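Fucose-specific lectin (Aleuria aurantia, PDB 6GKE) binds L-fucose through sites set between neighbouring blades of a six-bladed beta-propeller, preferring alpha-1,6-linked core fucose of glycoproteins. Local coordinates at residues Q230-E235 and P257-D263; G139-H145 and S158-P164. The protein carries 1 engineered substitution. Residues are numbered along the deposited sequence.

Contact 1. Residues Q230-E235 and P257-D263; sequences QKGREE and PTPSLPD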
loop_
_atom_site.group_PDB
_atom_site.type_symbol
_atom_site.label_atom_id
_atom_site.label_comp_id
_atom_site.label_asym_id
_atom_site.label_seq_id
_atom_site.Cartn_x
_atom_site.Cartn_y
_atom_site.Cartn_z
ATOM N N GLN A 230 16.993 -5.177 5.548
ATOM C CA GLN A 230 15.718 -5.301 6.215
ATOM C C GLN A 230 14.721 -5.959 5.269
ATOM O O GLN A 230 14.554 -5.524 4.123
ATOM C CB GLN A 230 15.200 -3.925 6.634
ATOM C CG GLN A 230 13.928 -3.956 7.469
ATOM C CD GLN A 230 13.443 -2.553 7.735
ATOM O OE1 GLN A 230 13.910 -1.885 8.657
ATOM N NE2 GLN A 230 12.538 -2.084 6.890
ATOM N N LYS A 231 14.021 -6.968 5.792
ATOM C CA LYS A 231 12.811 -7.477 5.179
ATOM C C LYS A 231 11.631 -6.748 5.821
ATOM O O LYS A 231 11.614 -6.547 7.035
ATOM C CB LYS A 231 12.694 -8.986 5.399
ATOM C CG LYS A 231 11.382 -9.589 4.929
ATOM C CD LYS A 231 11.349 -11.092 4.971
ATOM C CE LYS A 231 9.979 -11.633 4.636
ATOM N NZ LYS A 231 9.930 -13.105 4.780
ATOM N N GLY A 232 10.630 -6.376 5.020
ATOM C CA GLY A 232 9.505 -5.644 5.561
ATOM C C GLY A 232 8.850 -6.419 6.694
ATOM O O GLY A 232 8.638 -7.628 6.591
ATOM N N ARG A 233 8.537 -5.696 7.773
ATOM C CA ARG A 233 7.944 -6.226 9.014
ATOM C C ARG A 233 8.901 -7.208 9.708
ATOM O O ARG A 233 8.470 -8.071 10.475
ATOM C CB ARG A 233 6.557 -6.836 8.786
ATOM C CG ARG A 233 5.669 -6.691 10.013
ATOM C CD ARG A 233 4.314 -7.336 9.845
ATOM N NE ARG A 233 3.395 -6.970 10.912
ATOM C CZ ARG A 233 3.319 -7.583 12.092
ATOM N NH1 ARG A 233 4.150 -8.571 12.379
ATOM N NH2 ARG A 233 2.416 -7.205 12.979
ATOM N N GLU A 234 10.206 -7.030 9.482
ATOM C CA GLU A 234 11.256 -7.640 10.297
ATOM C C GLU A 234 12.171 -6.504 10.757
ATOM O O GLU A 234 12.118 -5.397 10.227
ATOM C CB GLU A 234 12.042 -8.698 9.523
ATOM C CG GLU A 234 11.185 -9.820 8.975
ATOM C CD GLU A 234 10.497 -10.686 10.012
ATOM O OE1 GLU A 234 9.565 -11.409 9.622
ATOM O OE2 GLU A 234 10.902 -10.648 11.193
ATOM N N GLU A 235 13.030 -6.766 11.738
ATOM C CA GLU A 235 13.900 -5.710 12.243
ATOM C C GLU A 235 15.029 -5.431 11.244
ATOM O O GLU A 235 15.460 -6.300 10.482
ATOM C CB GLU A 235 14.497 -6.070 13.604
ATOM C CG GLU A 235 13.482 -6.387 14.692
ATOM C CD GLU A 235 12.585 -5.262 15.183
ATOM O OE1 GLU A 235 12.648 -4.135 14.635
ATOM O OE2 GLU A 235 11.804 -5.528 16.125
ATOM N N PRO A 257 8.152 -2.824 17.929
ATOM C CA PRO A 257 8.720 -3.956 17.206
ATOM C C PRO A 257 8.408 -3.883 15.706
ATOM O O PRO A 257 7.342 -3.413 15.303
ATOM C CB PRO A 257 8.069 -5.188 17.848
ATOM C CG PRO A 257 6.809 -4.653 18.499
ATOM C CD PRO A 257 7.138 -3.233 18.915
ATOM N N THR A 258 9.374 -4.353 14.916
ATOM C CA THR A 258 9.269 -4.541 13.464
ATOM C C THR A 258 8.379 -3.468 12.839
ATOM O O THR A 258 7.328 -3.772 12.277
ATOM C CB THR A 258 8.764 -5.951 13.133
ATOM O OG1 THR A 258 7.447 -6.145 13.652
ATOM C CG2 THR A 258 9.665 -7.038 13.681
ATOM N N PRO A 259 8.781 -2.181 12.905
ATOM C CA PRO A 259 7.873 -1.081 12.587
ATOM C C PRO A 259 7.542 -0.864 11.103
ATOM O O PRO A 259 6.658 -0.066 10.819
ATOM C CB PRO A 259 8.603 0.147 13.161
ATOM C CG PRO A 259 10.063 -0.227 13.098
ATOM C CD PRO A 259 10.080 -1.708 13.411
ATOM N N SER A 260 8.239 -1.545 10.185
ATOM C CA SER A 260 7.954 -1.401 8.760
ATOM C C SER A 260 6.803 -2.317 8.336
ATOM O O SER A 260 6.516 -3.320 8.972
ATOM C CB SER A 260 9.170 -1.682 7.922
ATOM O OG SER A 260 9.587 -3.038 8.034
ATOM N N LEU A 261 6.167 -1.962 7.217
ATOM C CA LEU A 261 5.143 -2.805 6.621
ATOM C C LEU A 261 5.774 -3.931 5.809
ATOM O O LEU A 261 6.915 -3.841 5.352
ATOM C CB LEU A 261 4.225 -1.975 5.723
ATOM C CG LEU A 261 3.273 -1.018 6.436
ATOM C CD1 LEU A 261 2.671 -0.055 5.429
ATOM C CD2 LEU A 261 2.177 -1.770 7.182
ATOM N N PRO A 262 5.017 -5.022 5.557
ATOM C CA PRO A 262 5.508 -6.081 4.677
ATOM C C PRO A 262 5.917 -5.546 3.298
ATOM O O PRO A 262 5.291 -4.625 2.766
ATOM C CB PRO A 262 4.308 -7.033 4.574
ATOM C CG PRO A 262 3.568 -6.812 5.869
ATOM C CD PRO A 262 3.683 -5.323 6.108
ATOM N N ASP A 263 6.971 -6.150 2.739
ATOM C CA ASP A 263 7.349 -6.011 1.318
ATOM C C ASP A 263 7.833 -4.594 0.980
ATOM O O ASP A 263 7.884 -4.220 -0.188
ATOM C CB ASP A 263 6.198 -6.433 0.403
ATOM C CG ASP A 263 5.777 -7.862 0.675
ATOM O OD1 ASP A 263 6.660 -8.740 0.658
ATOM O OD2 ASP A 263 4.579 -8.089 0.923
HETATM O O HOH W 1 8.128 -8.441 3.973
HETATM O O HOH W 2 3.386 -4.225 9.588
HETATM O O HOH W 3 10.873 -3.005 10.426
#

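Contact 2. Residues G139-H145 and S158-P164; sequences GSGSSIH and SFGSTVP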
loop_
_atom_site.group_PDB
_atom_site.type_symbol
_atom_site.label_atom_id
_atom_site.label_comp_id
_atom_site.label_asym_id
_atom_site.label_seq_id
_atom_site.Cartn_x
_atom_site.Cartn_y
_atom_site.Cartn_z
ATOM N N GLY A 139 15.458 -13.319 -13.083
ATOM C CA GLY A 139 15.542 -14.695 -12.615
ATOM C C GLY A 139 16.644 -14.910 -11.590
ATOM O O GLY A 139 17.626 -14.170 -11.507
ATOM N N SER A 140 16.475 -15.974 -10.810
ATOM C CA SER A 140 17.504 -16.436 -9.911
ATOM C C SER A 140 18.805 -16.662 -10.689
ATOM O O SER A 140 18.797 -17.248 -11.771
ATOM C CB SER A 140 17.060 -17.688 -9.212
ATOM O OG SER A 140 18.039 -18.125 -8.289
ATOM N N GLY A 141 19.912 -16.192 -10.118
ATOM C CA GLY A 141 21.232 -16.380 -10.688
ATOM C C GLY A 141 21.661 -15.251 -11.616
ATOM O O GLY A 141 22.734 -15.323 -12.203
ATOM N N SER A 142 20.837 -14.208 -11.749
ATOM C CA SER A 142 21.154 -13.067 -12.608
ATOM C C SER A 142 22.362 -12.298 -12.056
ATOM O O SER A 142 22.612 -12.284 -10.849
ATOM C CB SER A 142 19.957 -12.156 -12.743
ATOM O OG SER A 142 18.877 -12.811 -13.395
ATOM N N SER A 143 23.080 -11.623 -12.956
ATOM C CA SER A 143 24.228 -10.827 -12.551
ATOM C C SER A 143 23.812 -9.385 -12.242
ATOM O O SER A 143 22.713 -8.934 -12.578
ATOM C CB SER A 143 25.303 -10.861 -13.599
ATOM O OG SER A 143 24.862 -10.229 -14.790
ATOM N N ILE A 144 24.730 -8.680 -11.582
ATOM C CA ILE A 144 24.644 -7.242 -11.437
ATOM C C ILE A 144 25.507 -6.601 -12.524
ATOM O O ILE A 144 26.619 -7.042 -12.783
ATOM C CB ILE A 144 25.060 -6.812 -10.022
ATOM C CG1 ILE A 144 24.021 -7.284 -9.004
ATOM C CG2 ILE A 144 25.304 -5.309 -9.943
ATOM C CD1 ILE A 144 24.532 -7.291 -7.590
ATOM N N HIS A 145 24.948 -5.567 -13.154
ATOM C CA HIS A 145 25.613 -4.804 -14.183
ATOM C C HIS A 145 25.862 -3.383 -13.686
ATOM O O HIS A 145 25.133 -2.880 -12.837
ATOM C CB HIS A 145 24.768 -4.781 -15.455
ATOM C CG HIS A 145 24.622 -6.127 -16.073
ATOM N ND1 HIS A 145 25.424 -6.547 -17.118
ATOM C CD2 HIS A 145 23.806 -7.163 -15.780
ATOM C CE1 HIS A 145 25.082 -7.776 -17.456
ATOM N NE2 HIS A 145 24.095 -8.175 -16.651
ATOM N N SER A 158 30.151 -6.584 -15.017
ATOM C CA SER A 158 29.054 -7.403 -14.547
ATOM C C SER A 158 29.628 -8.520 -13.674
ATOM O O SER A 158 30.712 -9.034 -13.920
ATOM C CB SER A 158 28.209 -7.932 -15.669
ATOM O OG SER A 158 28.917 -8.917 -16.395
ATOM N N PHE A 159 28.893 -8.825 -12.602
ATOM C CA PHE A 159 29.388 -9.734 -11.576
ATOM C C PHE A 159 28.230 -10.250 -10.727
ATOM O O PHE A 159 27.159 -9.656 -10.688
ATOM C CB PHE A 159 30.430 -9.046 -10.687
ATOM C CG PHE A 159 29.990 -7.730 -10.094
ATOM C CD1 PHE A 159 29.197 -7.681 -8.955
ATOM C CD2 PHE A 159 30.371 -6.536 -10.682
ATOM C CE1 PHE A 159 28.791 -6.463 -8.428
ATOM C CE2 PHE A 159 29.968 -5.320 -10.151
ATOM C CZ PHE A 159 29.173 -5.287 -9.030
ATOM N N GLY A 160 28.478 -11.366 -10.040
ATOM C CA GLY A 160 27.552 -11.888 -9.064
ATOM C C GLY A 160 26.525 -12.820 -9.676
ATOM O O GLY A 160 26.287 -12.825 -10.879
ATOM N N SER A 161 25.897 -13.594 -8.795
ATOM C CA SER A 161 24.778 -14.463 -9.116
ATOM C C SER A 161 23.769 -14.352 -7.972
ATOM O O SER A 161 24.069 -14.773 -6.852
ATOM C CB SER A 161 25.246 -15.872 -9.319
ATOM O OG SER A 161 24.173 -16.733 -9.656
ATOM N N THR A 162 22.605 -13.748 -8.244
ATOM C CA THR A 162 21.809 -13.162 -7.166
ATOM C C THR A 162 20.450 -13.844 -7.017
ATOM O O THR A 162 19.942 -14.507 -7.923
ATOM C CB THR A 162 21.595 -11.657 -7.382
ATOM O OG1 THR A 162 20.591 -11.439 -8.371
ATOM C CG2 THR A 162 22.860 -10.939 -7.797
ATOM N N VAL A 163 19.825 -13.597 -5.866
ATOM C CA VAL A 163 18.405 -13.864 -5.729
ATOM C C VAL A 163 17.660 -13.005 -6.746
ATOM O O VAL A 163 18.140 -11.953 -7.170
ATOM C CB VAL A 163 17.870 -13.604 -4.310
ATOM C CG1 VAL A 163 18.565 -14.472 -3.279
ATOM C CG2 VAL A 163 17.925 -12.136 -3.924
ATOM N N PRO A 164 16.440 -13.409 -7.150
ATOM C CA PRO A 164 15.641 -12.600 -8.065
ATOM C C PRO A 164 15.443 -11.185 -7.505
ATOM O O PRO A 164 15.019 -11.014 -6.364
ATOM C CB PRO A 164 14.304 -13.355 -8.147
ATOM C CG PRO A 164 14.657 -14.779 -7.786
ATOM C CD PRO A 164 15.762 -14.653 -6.761
#

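Contact 1. Residues Q230-E235 and P257-D263
The Arg233 side chain lies beside Pro262, with CD 4.1 Å from Pro262 CG, and passes Thr258, whose OG1 is 4.1 Å from Arg233 CG. It leaves a type II beta turn, Lys231 to Glu234, closed by the bond from Glu234 N to Lys231 O (2.9 Å). The turn is pinned by Ser260, whose OG accepts Arg233 N at 2.9 Å. Gly232 presses so tightly on 257-263, CA 3.2 Å from Leu261 O, that a beta carbon would clash there. At the far end Glu235 folds back and its OE2 takes the backbone N of Thr258 (3.0 Å). One bridging water lies 2.8 Å from both Gly232 O and Asp263 N; another is 2.7 Å from Glu234 O and 3.0 Å from Ser260 N. Residues 230-235 join strands 224-230 and 236-241 of one propeller blade, and 257-263, without regular structure, leads from strand 249-251 of that blade to strand 267-271 of the next. Pro262 packs on Leu261 of the second subunit, while Ser260 and Pro259 rest on Phe280 of strand 275-282.

Contact 2. Residues G139-H145 and S158-P164
Ser158 sets its CB over one face of the His145 ring, 3.8 Å from the centroid, a CH-pi contact, and its CA is 3.0 Å from Ile144 O. Phe159 then pairs with Ile144 as an antiparallel hydrogen-bonded pair: Phe159 N gives to Ile144 O at 2.9 Å, and Ile144 N to Phe159 O at 2.8 Å. On the same sheet face their side chains touch, Ile144 CG2 lying 4.0 Å from Phe159 CE1. The phenyl ring reaches on to the next blade, stacking on His192 and meeting Trp199, a fucose-binding residue. Gly160 has a positive phi of 88° at which a side chain would jam against the preceding carbonyl; its O takes a CA-H contact from Ser143 CA at 3.3 Å. The two segments cover the open end of a beta hairpin, strands 142-149 and 153-162, the last two strands of a four-stranded antiparallel propeller blade; the short pieces 142-145 and 158-162 run at 145° between their N-to-C directions. Ser161 OG comes to 3.1 Å from Gly141 CA. Thr162 bonds through N to Ser142 O (3.0 Å, bent at 134°) and through O to Gly141 N (2.8 Å). Gly141 belongs to a type II turn, Gly139 to Ser142, in which Ser142 OG also binds Gly139 O at 2.6 Å. Thr162 CG2 sits 4.0 Å from Ile144 CD1, while Thr162 OG1 gives to Val163 O at 2.8 Å. Val163 turns away, and its backbone bonds to Gln183 of the following blade. Pro164 closes against the turn, CG 3.7 Å from Ser140 N.

From the N terminus the chain first meets contact 2, which pairs the start of strand 142-149 with the end of strand 153-162; the 12 residues between its segments are mostly strand and hold the hairpin turn. Leaving Pro164, it builds the four-stranded blade from 168-174 to 199-207 and enters the next through 213-219 and 224-230. Contact 1 then closes a loop of 21 residues that carries strands 236-241 and 249-251. The two loops lie in series and neither nest nor cross. Contact 2 ties two strands within a blade, contact 1 a hairpin turn to the linker into the last blade. Their centres are about 24 Å apart and their nearest atoms about 11 Å.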